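Local coordinates for tyrosine--tRNA ligase (Aeropyrum pernix, PDB 2CYA), which probably catalyses the ATP-dependent attachment of tyrosine to its cognate tRNA, by way of a tyrosyl-adenylate intermediate, as a class I aminoacyl-tRNA synthetase, at residues A[35-40]-A[177-182]. Residues are numbered along the deposited sequence; the frame is centred on the assembly and turned at random.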
# COMPACT_ATOMS: atom_id res chain seq x y z
N ARG A 35 -31.53 2.88 3.48
CA ARG A 35 -30.67 4.05 3.40
C ARG A 35 -29.58 3.75 2.38
O ARG A 35 -29.03 2.66 2.35
CB ARG A 35 -30.05 4.37 4.76
CG ARG A 35 -29.43 3.16 5.44
CD ARG A 35 -29.52 3.28 6.96
NE ARG A 35 -29.15 2.03 7.64
CZ ARG A 35 -29.39 1.78 8.93
NH1 ARG A 35 -30.00 2.69 9.68
NH2 ARG A 35 -29.03 0.62 9.46
N ILE A 36 -29.29 4.74 1.55
CA ILE A 36 -28.28 4.61 0.51
C ILE A 36 -27.15 5.56 0.81
O ILE A 36 -27.40 6.73 1.08
CB ILE A 36 -28.88 4.98 -0.84
CG1 ILE A 36 -30.07 4.06 -1.14
CG2 ILE A 36 -27.81 4.93 -1.92
CD1 ILE A 36 -30.69 4.28 -2.50
N LYS A 37 -25.91 5.07 0.76
CA LYS A 37 -24.75 5.93 1.02
C LYS A 37 -23.92 6.11 -0.25
O LYS A 37 -23.78 5.18 -1.05
CB LYS A 37 -23.86 5.31 2.09
CG LYS A 37 -24.54 5.08 3.42
CD LYS A 37 -23.55 4.49 4.41
CE LYS A 37 -24.22 4.13 5.72
NZ LYS A 37 -23.22 3.75 6.75
N GLY A 38 -23.40 7.32 -0.44
CA GLY A 38 -22.61 7.56 -1.63
C GLY A 38 -21.56 8.61 -1.34
O GLY A 38 -21.57 9.25 -0.29
N TYR A 39 -20.63 8.77 -2.27
CA TYR A 39 -19.60 9.78 -2.11
C TYR A 39 -19.04 10.13 -3.46
O TYR A 39 -19.43 9.56 -4.48
CB TYR A 39 -18.44 9.27 -1.22
CG TYR A 39 -17.25 8.67 -1.98
CD1 TYR A 39 -15.94 8.89 -1.53
CD2 TYR A 39 -17.42 7.90 -3.13
CE1 TYR A 39 -14.84 8.37 -2.20
CE2 TYR A 39 -16.32 7.37 -3.82
CZ TYR A 39 -15.02 7.61 -3.35
OH TYR A 39 -13.91 7.15 -4.04
N ILE A 40 -18.15 11.12 -3.44
CA ILE A 40 -17.34 11.49 -4.60
C ILE A 40 -15.99 11.74 -3.93
O ILE A 40 -15.92 12.27 -2.80
CB ILE A 40 -17.77 12.76 -5.37
CG1 ILE A 40 -16.84 12.90 -6.59
CG2 ILE A 40 -17.72 14.00 -4.49
CD1 ILE A 40 -17.14 14.10 -7.56
N ASP A 177 -18.34 2.18 3.29
CA ASP A 177 -19.55 1.37 3.17
C ASP A 177 -20.54 1.97 2.19
O ASP A 177 -21.72 2.13 2.50
CB ASP A 177 -20.19 1.27 4.56
CG ASP A 177 -21.22 0.16 4.65
OD1 ASP A 177 -20.94 -0.94 4.13
OD2 ASP A 177 -22.30 0.39 5.24
N LEU A 178 -20.06 2.27 0.99
CA LEU A 178 -20.89 2.91 -0.02
C LEU A 178 -21.70 2.02 -0.96
O LEU A 178 -21.24 0.93 -1.37
CB LEU A 178 -20.02 3.82 -0.87
CG LEU A 178 -19.20 4.87 -0.13
CD1 LEU A 178 -18.34 5.58 -1.19
CD2 LEU A 178 -20.10 5.86 0.65
N ASP A 179 -22.89 2.50 -1.31
CA ASP A 179 -23.75 1.81 -2.27
C ASP A 179 -23.51 2.46 -3.64
O ASP A 179 -23.76 1.84 -4.68
CB ASP A 179 -25.22 1.99 -1.89
CG ASP A 179 -25.53 1.40 -0.56
OD1 ASP A 179 -25.53 0.17 -0.45
OD2 ASP A 179 -25.74 2.18 0.38
N ILE A 180 -23.04 3.70 -3.62
CA ILE A 180 -22.79 4.47 -4.84
C ILE A 180 -21.48 5.27 -4.86
O ILE A 180 -21.13 5.94 -3.90
CB ILE A 180 -23.90 5.52 -5.08
CG1 ILE A 180 -25.27 4.85 -5.25
CG2 ILE A 180 -23.57 6.33 -6.32
CD1 ILE A 180 -26.41 5.86 -5.22
N ALA A 181 -20.82 5.25 -6.00
CA ALA A 181 -19.59 5.98 -6.21
C ALA A 181 -19.82 6.97 -7.36
O ALA A 181 -19.99 6.57 -8.50
CB ALA A 181 -18.46 5.01 -6.57
N LEU A 182 -19.85 8.26 -7.05
CA LEU A 182 -20.01 9.28 -8.07
C LEU A 182 -18.62 9.77 -8.46
O LEU A 182 -17.72 9.84 -7.62
CB LEU A 182 -20.82 10.46 -7.52
CG LEU A 182 -20.88 11.72 -8.39
CD1 LEU A 182 -21.79 11.45 -9.58
CD2 LEU A 182 -21.42 12.91 -7.57
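Lys37 to Ile40 runs parallel to Ile180 to Leu182, the two short strand axes 4.9 Å apart and inclined at 21°, with Tyr39 bonding to both residues that flank Ala181. Tyr39 N reaches Ile180 O at 3.3 Å, and Tyr39 O receives Leu182 N at 2.9 Å. Where the second strand begins, Lys37 O takes two donors, Asp179 N at 2.8 Å and, in the carbonyl plane, Ile180 N at 3.1 Å. Asp179 completes the grip with its side chain. Its CG lies anti to its own carbonyl carbon (chi1 -62°), and OD2 accepts Lys37 N at 2.9 Å through the anti lone pair in a nearly straight bond (170°). An alanine in place of Asp179 would probably leave the Lys37 N-H without this acceptor and the start of the pairing less firmly fixed. Ile36 sits beside Asp179, its CG2 meeting Ile180 CD1 at 3.7 Å, and helix 23-32 covers this patch with Leu29 and Leu26. On the other flank the extended chain of Lys37 passes over Asp177 O, ending in a long salt bridge from NZ to Asp177 OD2 (3.8 Å); Lys204 is a second partner of that carboxylate. Asp177, with positive phi, closes helix 161-175 in a Schellman motif, after which Leu178 and Asp179 lead into the strand. Tyr39 and Ala181 project from the same face of the sheet, and the Leu178 side chain crosses that of Tyr39 at about a right angle. These strands are central in the Rossmann-type sheet of the class I catalytic domain. Tyr39, close to Gln169 and Asp172, is predicted to bind the substrate tyrosine, so the bonds on its N and O are likely to fix the backbone from which its ring reaches toward that predicted pocket.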